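Local atomic coordinates of diaminopimelate decarboxylase (Methanocaldococcus jannaschii, PDB entry 1TWI), a protein that catalyses the pyridoxal phosphate-dependent decarboxylation of meso-diaminopimelate to L-lysine, the last step of lysine biosynthesis by the diaminopimelate pathway. Residues E49-W54 with P285-E290; E61-Y66 with S105-F110; E224-M229 with I272-K277; V202-V207 with I240-V245. One frame throughout, in Å; residues are numbered along the deposited sequence.

Contact 1. Residues E49-W54 with P285-E290. With PLP (pyridoxal-5'-phosphate), chain E.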
# COMPACT_ATOMS: atom_id res chain seq x y z
N GLU A 49 31.14 13.66 -3.14
CA GLU A 49 32.53 13.35 -3.37
C GLU A 49 32.74 12.69 -4.75
O GLU A 49 33.68 13.02 -5.50
CB GLU A 49 33.04 12.43 -2.27
CG GLU A 49 34.48 12.09 -2.45
CD GLU A 49 35.43 13.21 -2.04
OE1 GLU A 49 36.64 13.02 -2.27
OE2 GLU A 49 34.98 14.27 -1.49
N ALA A 50 31.82 11.80 -5.10
CA ALA A 50 31.93 11.13 -6.36
C ALA A 50 31.69 12.06 -7.55
O ALA A 50 32.36 11.92 -8.59
CB ALA A 50 30.96 9.96 -6.41
N PHE A 51 30.77 13.01 -7.43
CA PHE A 51 30.46 13.85 -8.58
C PHE A 51 31.06 15.27 -8.59
O PHE A 51 30.84 15.99 -9.52
CB PHE A 51 28.93 13.93 -8.79
CG PHE A 51 28.32 12.68 -9.38
CD1 PHE A 51 28.14 12.56 -10.75
CD2 PHE A 51 27.95 11.61 -8.56
CE1 PHE A 51 27.61 11.39 -11.30
CE2 PHE A 51 27.41 10.41 -9.10
CZ PHE A 51 27.24 10.29 -10.48
N LYS A 52 31.86 15.67 -7.60
CA LYS A 52 32.40 17.03 -7.63
C LYS A 52 33.31 17.25 -8.84
O LYS A 52 33.56 18.36 -9.26
CB LYS A 52 33.16 17.35 -6.34
CG LYS A 52 34.37 16.46 -6.12
CD LYS A 52 35.08 16.94 -4.87
CE LYS A 52 36.05 15.92 -4.32
NZ LYS A 52 36.34 16.30 -2.86
N ARG A 53 33.83 16.16 -9.37
CA ARG A 53 34.63 16.26 -10.56
C ARG A 53 33.85 17.00 -11.69
O ARG A 53 34.44 17.71 -12.53
CB ARG A 53 34.97 14.84 -11.03
CG ARG A 53 35.65 14.78 -12.35
CD ARG A 53 36.02 13.37 -12.73
NE ARG A 53 36.53 13.34 -14.10
CZ ARG A 53 36.42 12.29 -14.89
NH1 ARG A 53 35.81 11.20 -14.44
NH2 ARG A 53 36.85 12.33 -16.14
N TRP A 54 32.53 16.81 -11.77
CA TRP A 54 31.76 17.49 -12.83
C TRP A 54 31.98 19.00 -12.77
O TRP A 54 32.34 19.63 -13.78
CB TRP A 54 30.24 17.21 -12.69
CG TRP A 54 29.52 17.78 -13.87
CD1 TRP A 54 28.61 18.84 -13.90
CD2 TRP A 54 29.62 17.32 -15.20
NE1 TRP A 54 28.15 19.03 -15.20
CE2 TRP A 54 28.76 18.10 -16.00
CE3 TRP A 54 30.38 16.29 -15.81
CZ2 TRP A 54 28.63 17.89 -17.38
CZ3 TRP A 54 30.25 16.09 -17.18
CH2 TRP A 54 29.38 16.87 -17.95
N PRO A 285 26.61 20.64 -19.97
CA PRO A 285 25.53 21.23 -19.15
C PRO A 285 25.70 21.09 -17.62
O PRO A 285 26.65 20.46 -17.13
CB PRO A 285 24.30 20.46 -19.62
CG PRO A 285 24.90 18.99 -19.74
CD PRO A 285 26.27 19.27 -20.43
N ASN A 286 24.78 21.72 -16.88
CA ASN A 286 24.75 21.45 -15.44
C ASN A 286 24.25 20.01 -15.38
O ASN A 286 23.51 19.59 -16.25
CB ASN A 286 23.75 22.35 -14.73
CG ASN A 286 24.09 23.78 -14.92
OD1 ASN A 286 25.19 24.22 -14.54
ND2 ASN A 286 23.18 24.54 -15.53
N LEU A 287 24.66 19.25 -14.37
CA LEU A 287 24.27 17.87 -14.27
C LEU A 287 23.38 17.68 -13.04
O LEU A 287 23.73 18.17 -11.95
CB LEU A 287 25.54 16.96 -14.14
CG LEU A 287 25.31 15.47 -13.79
CD1 LEU A 287 24.44 14.81 -14.86
CD2 LEU A 287 26.67 14.68 -13.67
N ILE A 288 22.23 17.02 -13.18
CA ILE A 288 21.36 16.79 -12.03
C ILE A 288 21.07 15.30 -11.92
O ILE A 288 20.86 14.64 -12.97
CB ILE A 288 19.97 17.48 -12.23
CG1 ILE A 288 20.18 18.99 -12.44
CG2 ILE A 288 19.05 17.22 -11.04
CD1 ILE A 288 18.90 19.77 -12.96
N LEU A 289 21.07 14.76 -10.70
CA LEU A 289 20.69 13.36 -10.49
C LEU A 289 19.54 13.41 -9.49
O LEU A 289 19.43 14.37 -8.72
CB LEU A 289 21.84 12.50 -9.89
CG LEU A 289 23.13 12.44 -10.74
CD1 LEU A 289 24.12 11.37 -10.14
CD2 LEU A 289 22.75 12.05 -12.15
N GLU A 290 18.72 12.36 -9.47
CA GLU A 290 17.54 12.32 -8.59
C GLU A 290 17.54 11.09 -7.73
O GLU A 290 16.57 10.37 -7.70
CB GLU A 290 16.24 12.35 -9.42
CG GLU A 290 16.07 13.63 -10.33
CD GLU A 290 14.84 13.52 -11.28
OE1 GLU A 290 14.40 12.40 -11.64
OE2 GLU A 290 14.34 14.58 -11.70
N1 PLP E . 13.31 10.27 -10.47
C2 PLP E . 12.09 9.82 -10.91
C2A PLP E . 11.48 10.56 -12.13
C3 PLP E . 11.49 8.77 -10.22
O3 PLP E . 10.28 8.36 -10.68
C4 PLP E . 12.07 8.14 -9.15
C4A PLP E . 11.31 6.97 -8.44
O4A PLP E . 10.16 6.85 -8.71
C5 PLP E . 13.33 8.59 -8.69
C6 PLP E . 13.91 9.64 -9.38
C5A PLP E . 14.13 8.02 -7.53
O4P PLP E . 14.43 6.61 -7.72
P PLP E . 15.37 5.82 -6.71
O1P PLP E . 15.38 4.46 -7.25
O2P PLP E . 14.67 5.90 -5.38
O3P PLP E . 16.69 6.45 -6.72
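Two aromatic rings of helix 37-58, Phe51 and Trp54, are covered by leucines of strand 286-289. Over one face of Phe51 sits CD1 of Leu289, 3.3 Å above the ring plane and displaced toward CZ, a CH-pi contact in which the side chains meet tip to tip. CD2 of Leu287 reaches the same ring obliquely, 3.9 Å from Phe51 CD1. The indole of Trp54 has Leu287 CB over one face, 3.7 Å from the centroid of its five-membered ring. At its edge, almost exactly in plane, lies Pro285 O, to which NE1 donates a bond of 2.8 Å with an N-H...O angle of 141°. Tryptophan suits the place because it offers the leucine a broad apolar face while its one N-H satisfies a buried carbonyl. The side chain leaves CA toward the strand, and with CG anti to the backbone N (chi1 -173°) the indole lies over Leu287 CB. Ile288 turns to the other side, against Ile63 and Ala65, and Glu290 ends with OE1 2.7 Å from PLP N1, where it also bonds His208. A helix nearly antiparallel to the strand it covers, with the cofactor at the strand's C-terminal end, is the layout of the (beta/alpha)8 barrel of fold-type III PLP enzymes.

Contact 2. Residues E61-Y66 with S105-F110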
# COMPACT_ATOMS: atom_id res chain seq x y z
N GLU A 61 27.19 23.45 -12.81
CA GLU A 61 26.78 22.98 -11.49
C GLU A 61 26.39 21.49 -11.47
O GLU A 61 26.02 20.92 -12.49
CB GLU A 61 25.60 23.85 -11.03
CG GLU A 61 25.42 23.91 -9.51
CD GLU A 61 24.27 24.86 -9.09
OE1 GLU A 61 23.81 25.67 -9.98
OE2 GLU A 61 23.84 24.78 -7.89
N PHE A 62 26.53 20.87 -10.30
CA PHE A 62 26.11 19.48 -10.07
C PHE A 62 25.06 19.58 -8.95
O PHE A 62 25.34 20.12 -7.87
CB PHE A 62 27.26 18.56 -9.59
CG PHE A 62 26.76 17.19 -9.15
CD1 PHE A 62 26.21 16.31 -10.07
CD2 PHE A 62 26.75 16.83 -7.80
CE1 PHE A 62 25.66 15.08 -9.65
CE2 PHE A 62 26.20 15.60 -7.36
CZ PHE A 62 25.66 14.74 -8.28
N ILE A 63 23.86 19.05 -9.20
CA ILE A 63 22.77 19.16 -8.21
C ILE A 63 22.18 17.82 -7.87
O ILE A 63 21.79 17.08 -8.76
CB ILE A 63 21.57 20.01 -8.77
CG1 ILE A 63 22.06 21.42 -9.09
CG2 ILE A 63 20.38 20.09 -7.72
CD1 ILE A 63 20.99 22.23 -9.85
N VAL A 64 22.07 17.52 -6.58
CA VAL A 64 21.42 16.28 -6.17
C VAL A 64 19.95 16.68 -5.88
O VAL A 64 19.67 17.45 -4.95
CB VAL A 64 22.05 15.73 -4.88
CG1 VAL A 64 21.34 14.44 -4.45
CG2 VAL A 64 23.55 15.49 -5.11
N ALA A 65 19.03 16.20 -6.69
CA ALA A 65 17.62 16.51 -6.41
C ALA A 65 17.03 15.25 -5.76
O ALA A 65 16.55 14.31 -6.45
CB ALA A 65 16.87 16.87 -7.71
N TYR A 66 17.06 15.24 -4.43
CA TYR A 66 16.57 14.07 -3.69
C TYR A 66 15.13 13.72 -4.05
O TYR A 66 14.27 14.56 -4.05
CB TYR A 66 16.76 14.31 -2.17
CG TYR A 66 16.03 13.34 -1.31
CD1 TYR A 66 16.32 11.97 -1.35
CD2 TYR A 66 15.00 13.78 -0.46
CE1 TYR A 66 15.62 11.05 -0.57
CE2 TYR A 66 14.29 12.87 0.32
CZ TYR A 66 14.59 11.52 0.27
OH TYR A 66 13.83 10.64 0.99
N SER A 105 14.51 27.25 -4.40
CA SER A 105 13.72 26.99 -5.58
C SER A 105 14.55 26.58 -6.80
O SER A 105 14.12 25.78 -7.59
CB SER A 105 12.87 28.22 -5.90
OG SER A 105 11.75 28.16 -5.04
N LYS A 106 15.75 27.11 -6.95
CA LYS A 106 16.55 26.73 -8.10
C LYS A 106 17.10 25.34 -7.97
O LYS A 106 17.84 24.94 -8.85
CB LYS A 106 17.71 27.71 -8.33
CG LYS A 106 17.34 28.95 -9.13
CD LYS A 106 16.34 28.68 -10.31
CE LYS A 106 14.92 29.01 -9.85
NZ LYS A 106 13.96 28.82 -10.95
N LYS A 107 16.83 24.63 -6.87
CA LYS A 107 17.28 23.24 -6.75
C LYS A 107 16.05 22.33 -6.69
O LYS A 107 16.13 21.22 -6.20
CB LYS A 107 18.12 23.02 -5.48
CG LYS A 107 19.46 23.76 -5.50
CD LYS A 107 20.27 23.49 -4.18
CE LYS A 107 21.74 24.02 -4.27
NZ LYS A 107 22.48 23.74 -3.00
N ILE A 108 14.92 22.82 -7.17
CA ILE A 108 13.71 21.99 -7.16
C ILE A 108 13.27 21.68 -8.59
O ILE A 108 13.09 22.61 -9.39
CB ILE A 108 12.55 22.72 -6.41
CG1 ILE A 108 12.92 22.86 -4.91
CG2 ILE A 108 11.25 21.86 -6.47
CD1 ILE A 108 11.86 23.68 -4.07
N VAL A 109 13.09 20.38 -8.91
CA VAL A 109 12.56 20.00 -10.24
C VAL A 109 11.27 19.24 -9.94
O VAL A 109 11.15 18.52 -8.94
CB VAL A 109 13.54 19.11 -11.10
CG1 VAL A 109 14.78 20.01 -11.55
CG2 VAL A 109 14.04 17.89 -10.31
N PHE A 110 10.30 19.42 -10.82
CA PHE A 110 8.96 18.82 -10.65
C PHE A 110 8.69 17.76 -11.74
O PHE A 110 8.61 18.09 -12.92
CB PHE A 110 7.93 19.98 -10.73
CG PHE A 110 6.56 19.65 -10.16
CD1 PHE A 110 6.10 18.34 -10.08
CD2 PHE A 110 5.71 20.69 -9.75
CE1 PHE A 110 4.80 18.03 -9.63
CE2 PHE A 110 4.42 20.42 -9.29
CZ PHE A 110 3.94 19.07 -9.23
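Inside the (beta/alpha)8 barrel, Ala65 and Ile63 of strand 62-67 face Val109 and Lys107 at strand 108-110. The two strands are not neighbours in the sheet, since strand 86-89 lies between them, and no hydrogen bond joins them here; side chains on the inner surface make the contact instead. Alternation explains the choice of residues: Ile63 and Ala65 of the strand, and Glu61 just before it, point toward the other segment, while Val64 turns outward to Leu295. Likewise Ile108 packs outward on helix 92-100, and Val109 points in. Near the N-terminal ends of the strands the aliphatic part of Lys107 does the covering, its CB 4.3 Å from Ile63 CG2. The extended lysine carries its NZ to Gly84 O, its hydrogen-bond partner; Glu61 OE2 is 5.2 Å from Lys107 NZ, too far for a salt bridge, though the opposite charges probably attract weakly. Ile63 CD1 also reaches Lys106 O, at 4.3 Å, a carbonyl that accepts a bond from Arg129. Further up, the side chain of Val109 touches Glu290 and lies about 8 Å from the PLP. The short side chains of Ala65 and Val109 let the two strands come this close across the barrel. With CG1 of Val109 anti to the carbonyl carbon (chi1 -70°), the other methyl, CG2, takes the crowded position between N and C and meets Ala65 CB at 4.0 Å.

Contact 3. Residues E224-M229 with I272-K277; sequences ETRKVM and INTMLK
Thr225 and Thr274 share one rotamer, with OG1 anti to the carbonyl carbon (chi1 -58° and -68°) and CG2 anti to the backbone N. Each hydroxyl is thereby placed to bond a carbonyl of its own helix one turn earlier, Phe221 O for Thr225 and Ala270 O for Thr274, and each methyl is turned toward the other helix. The two CG2 atoms meet at 3.6 Å, the side chains crossing obliquely. Threonine fits such a buried seam, being short, apolar on the facing side and able to satisfy its hydroxyl within its own helix. Thr225 CG2 also rests 3.6 Å from Met275 CG. The pair belongs to the outer helical layer of the (beta/alpha)8 barrel, where helices 219-237 and 264-276 run side by side in the same sense; the axes of segments 224-229 and 272-276 come within 9.2 Å and cross at -24°. One turn on from Thr225, a bend at chi2 places Met229 SD 3.8 Å from Met275 CE. Met275 reaches inward, where it also touches Trp54 and Val245; an unbranched, flexible methionine can follow such an uneven surface. On the outer side, Arg226 lays CG 3.7 Å from Thr274 CG2 and runs out extended to the surface. There its NH2 lies 4.4 Å from Lys277 NZ, a meeting of like charges at exposed positions, where solvent probably screens their repulsion.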
# COMPACT_ATOMS: atom_id res chain seq x y z
N GLU A 224 21.86 4.84 -20.87
CA GLU A 224 20.98 6.02 -20.71
C GLU A 224 21.80 7.28 -21.01
O GLU A 224 21.37 8.17 -21.76
CB GLU A 224 20.46 6.12 -19.24
CG GLU A 224 19.79 7.51 -18.92
CD GLU A 224 19.59 7.78 -17.43
OE1 GLU A 224 20.18 7.05 -16.56
OE2 GLU A 224 18.87 8.76 -17.10
N THR A 225 23.00 7.37 -20.45
CA THR A 225 23.77 8.61 -20.65
C THR A 225 24.14 8.83 -22.11
O THR A 225 24.02 9.96 -22.64
CB THR A 225 25.04 8.62 -19.75
OG1 THR A 225 24.66 8.46 -18.37
CG2 THR A 225 25.74 9.91 -19.86
N ARG A 226 24.55 7.74 -22.77
CA ARG A 226 24.90 7.86 -24.17
C ARG A 226 23.67 8.33 -24.99
O ARG A 226 23.78 9.21 -25.81
CB ARG A 226 25.33 6.52 -24.74
CG ARG A 226 26.64 5.93 -24.13
CD ARG A 226 26.97 4.60 -24.83
NE ARG A 226 28.26 4.04 -24.42
CZ ARG A 226 28.75 2.88 -24.84
NH1 ARG A 226 28.02 2.13 -25.70
NH2 ARG A 226 29.99 2.49 -24.46
N LYS A 227 22.53 7.70 -24.77
CA LYS A 227 21.37 8.04 -25.61
C LYS A 227 20.74 9.40 -25.33
O LYS A 227 20.17 10.05 -26.24
CB LYS A 227 20.39 6.89 -25.57
CG LYS A 227 21.05 5.56 -26.05
CD LYS A 227 21.38 5.70 -27.53
CE LYS A 227 22.43 4.65 -28.02
NZ LYS A 227 21.83 3.34 -28.21
N VAL A 228 20.87 9.85 -24.08
CA VAL A 228 20.39 11.17 -23.71
C VAL A 228 21.33 12.19 -24.36
O VAL A 228 20.89 13.15 -25.00
CB VAL A 228 20.36 11.38 -22.16
CG1 VAL A 228 20.12 12.89 -21.84
CG2 VAL A 228 19.23 10.52 -21.54
N MET A 229 22.63 11.97 -24.25
CA MET A 229 23.55 12.91 -24.87
C MET A 229 23.42 12.89 -26.41
O MET A 229 23.58 13.95 -27.06
CB MET A 229 25.01 12.62 -24.41
CG MET A 229 25.28 12.98 -22.92
SD MET A 229 24.84 14.71 -22.48
CE MET A 229 26.28 15.63 -23.13
N ILE A 272 30.18 10.62 -16.02
CA ILE A 272 31.05 11.72 -16.38
C ILE A 272 31.93 11.42 -17.60
O ILE A 272 32.00 12.24 -18.53
CB ILE A 272 31.89 12.17 -15.13
CG1 ILE A 272 30.97 12.76 -14.07
CG2 ILE A 272 32.97 13.21 -15.53
CD1 ILE A 272 31.72 13.03 -12.73
N ASN A 273 32.55 10.25 -17.62
CA ASN A 273 33.37 9.90 -18.78
C ASN A 273 32.48 9.77 -20.03
O ASN A 273 32.91 10.04 -21.14
CB ASN A 273 34.20 8.62 -18.51
CG ASN A 273 35.30 8.86 -17.42
OD1 ASN A 273 36.05 9.87 -17.50
ND2 ASN A 273 35.39 7.97 -16.42
N THR A 274 31.21 9.40 -19.87
CA THR A 274 30.38 9.29 -21.05
C THR A 274 30.02 10.69 -21.53
O THR A 274 30.19 10.99 -22.73
CB THR A 274 29.09 8.49 -20.83
OG1 THR A 274 29.43 7.12 -20.61
CG2 THR A 274 28.20 8.55 -22.09
N MET A 275 29.53 11.55 -20.65
CA MET A 275 29.15 12.91 -21.08
C MET A 275 30.32 13.71 -21.68
O MET A 275 30.11 14.49 -22.62
CB MET A 275 28.54 13.73 -19.92
CG MET A 275 27.19 13.15 -19.42
SD MET A 275 26.61 14.03 -18.00
CE MET A 275 25.99 15.49 -18.89
N LEU A 276 31.53 13.55 -21.14
CA LEU A 276 32.67 14.31 -21.68
C LEU A 276 33.07 13.93 -23.12
O LEU A 276 33.78 14.67 -23.76
CB LEU A 276 33.89 14.22 -20.77
CG LEU A 276 33.71 14.94 -19.43
CD1 LEU A 276 34.94 14.68 -18.57
CD2 LEU A 276 33.56 16.44 -19.64
N LYS A 277 32.61 12.79 -23.62
CA LYS A 277 32.87 12.38 -25.00
C LYS A 277 32.20 13.35 -25.95
O LYS A 277 32.56 13.43 -27.15
CB LYS A 277 32.25 11.01 -25.29
CG LYS A 277 32.99 9.86 -24.61
CD LYS A 277 32.22 8.55 -24.63
CE LYS A 277 33.12 7.47 -24.05
NZ LYS A 277 32.57 6.10 -24.35

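Contact 4. Residues V202-V207 with I240-V245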
# COMPACT_ATOMS: atom_id res chain seq x y z
N VAL A 202 7.11 29.95 -21.90
CA VAL A 202 7.93 28.89 -21.27
C VAL A 202 9.34 29.17 -21.76
O VAL A 202 9.53 29.81 -22.81
CB VAL A 202 7.48 27.42 -21.65
CG1 VAL A 202 6.00 27.17 -21.23
CG2 VAL A 202 7.66 27.15 -23.19
N ASN A 203 10.30 28.69 -20.99
CA ASN A 203 11.71 28.84 -21.21
C ASN A 203 12.32 27.44 -21.12
O ASN A 203 12.30 26.83 -20.03
CB ASN A 203 12.27 29.76 -20.11
CG ASN A 203 13.77 29.84 -20.11
OD1 ASN A 203 14.41 29.55 -19.08
ND2 ASN A 203 14.34 30.23 -21.22
N VAL A 204 12.84 26.95 -22.25
CA VAL A 204 13.45 25.62 -22.39
C VAL A 204 14.78 25.59 -21.67
O VAL A 204 15.70 26.31 -22.09
CB VAL A 204 13.69 25.27 -23.90
CG1 VAL A 204 14.38 23.88 -24.02
CG2 VAL A 204 12.33 25.20 -24.64
N VAL A 205 14.92 24.77 -20.63
CA VAL A 205 16.18 24.71 -19.86
C VAL A 205 16.86 23.31 -19.75
O VAL A 205 17.95 23.21 -19.21
CB VAL A 205 16.02 25.19 -18.36
CG1 VAL A 205 15.65 26.67 -18.27
CG2 VAL A 205 15.01 24.30 -17.64
N GLY A 206 16.25 22.23 -20.22
CA GLY A 206 16.95 20.96 -20.10
C GLY A 206 16.21 19.75 -20.57
O GLY A 206 15.07 19.85 -21.10
N VAL A 207 16.84 18.58 -20.44
CA VAL A 207 16.20 17.30 -20.77
C VAL A 207 16.40 16.44 -19.49
O VAL A 207 17.36 16.63 -18.75
CB VAL A 207 16.87 16.62 -22.00
CG1 VAL A 207 16.59 17.44 -23.32
CG2 VAL A 207 18.37 16.53 -21.76
N ILE A 240 19.31 24.11 -31.22
CA ILE A 240 18.76 24.16 -29.86
C ILE A 240 19.81 23.78 -28.79
O ILE A 240 20.41 22.70 -28.89
CB ILE A 240 17.50 23.22 -29.80
CG1 ILE A 240 16.46 23.72 -30.81
CG2 ILE A 240 16.91 23.17 -28.33
CD1 ILE A 240 15.32 22.67 -31.13
N GLU A 241 20.02 24.65 -27.79
CA GLU A 241 20.98 24.42 -26.70
C GLU A 241 20.28 24.01 -25.42
O GLU A 241 19.20 24.52 -25.08
CB GLU A 241 21.82 25.67 -26.41
CG GLU A 241 22.82 26.01 -27.50
CD GLU A 241 23.90 26.96 -26.97
OE1 GLU A 241 23.53 27.98 -26.31
OE2 GLU A 241 25.12 26.67 -27.18
N ILE A 242 20.94 23.11 -24.71
CA ILE A 242 20.42 22.55 -23.44
C ILE A 242 21.26 22.98 -22.21
O ILE A 242 22.43 22.65 -22.11
CB ILE A 242 20.39 21.01 -23.59
CG1 ILE A 242 19.36 20.63 -24.65
CG2 ILE A 242 20.04 20.32 -22.23
CD1 ILE A 242 17.89 21.09 -24.19
N GLU A 243 20.65 23.66 -21.24
CA GLU A 243 21.38 24.12 -20.05
C GLU A 243 21.61 23.07 -18.97
O GLU A 243 22.65 23.08 -18.28
CB GLU A 243 20.65 25.33 -19.42
CG GLU A 243 20.66 26.52 -20.39
CD GLU A 243 19.71 27.64 -20.02
OE1 GLU A 243 19.38 27.78 -18.81
OE2 GLU A 243 19.29 28.39 -20.96
N ASP A 244 20.64 22.16 -18.84
CA ASP A 244 20.63 21.13 -17.81
C ASP A 244 20.37 19.75 -18.37
O ASP A 244 19.47 19.59 -19.19
CB ASP A 244 19.43 21.26 -16.82
CG ASP A 244 19.45 22.51 -15.94
OD1 ASP A 244 20.52 23.14 -15.80
OD2 ASP A 244 18.37 22.85 -15.35
N VAL A 245 21.13 18.76 -17.92
CA VAL A 245 20.86 17.36 -18.25
C VAL A 245 20.62 16.70 -16.88
O VAL A 245 21.45 16.75 -15.97
CB VAL A 245 22.04 16.69 -18.99
CG1 VAL A 245 21.82 15.16 -19.00
CG2 VAL A 245 22.06 17.20 -20.44
O HOH W 1 18.22 24.89 -22.55
O HOH W 2 16.87 29.01 -22.12
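Ile242 leans over Gly206 where strands 202-208 and 244-246, neighbours in the parallel sheet of the (beta/alpha)8 barrel, begin to pair; with helix 219-237 between them in sequence they form a beta-alpha-beta unit. From CB of Ile242 the branch CG2 drops onto Gly206 CA at 3.8 Å. The other branch, CG1, stands anti to the carbonyl carbon, and a bend at chi2 (-62°) places CD1 4.0 Å from Val207 CG1, with Val204 CG1 a looser neighbour. A branched aliphatic chain thus closes over the end of the pairing, and Leu235 of the helix touches it as well.

Glycine suits position 206: phi 177° and psi -179° are a fully extended conformation that glycine adopts readily, and with no side chain Gly206 CA can lie 3.0 Å from Asp244 O. Pairing is carried by Val207 N, which donates to Asp244 O at 3.1 Å, and by a weak bond of 2.9 Å from Asp244 N to Val205 O. Beyond, Val207 and Val245 point the same way, their CG2 atoms 4.0 Å apart, onto the face covered by helix 219-237. Asp244 turns to the other face, where its carboxylate is held by Arg129 in a salt bridge and by Asn286.

Ahead of residue 244, two waters bridge the segments. One molecule accepts from Glu243 N and donates to both Val204 O and Glu241 O, the latter at 2.7 Å. A second water donates to the same Val204 O and, at 2.8 Å, to Glu243 OE2.

Overall arrangement
All four contacts belong to the pyridoxal-binding barrel, and three reach its parallel sheet. Contact 1 spans the longest loop, from helix 37-58 to strand 286-289, and encloses the others: contact 2 comes first, then contacts 4 and 3, whose segments alternate. Strand 286-289 lies between strands 62-67 and 244-246, so contact 1 touches contacts 2 and 4 through backbone bonds, with centres 11 and 17 Å away. Contact 3, in the helical layer, packs on contacts 1 and 4 partly through Met275, while contacts 2 and 3, 20 Å apart, do not touch. Strand 286-289, last of the parallel sheet and leading to the cofactor-binding Glu290, pairs with strand 62-67, the first, which closes the barrel.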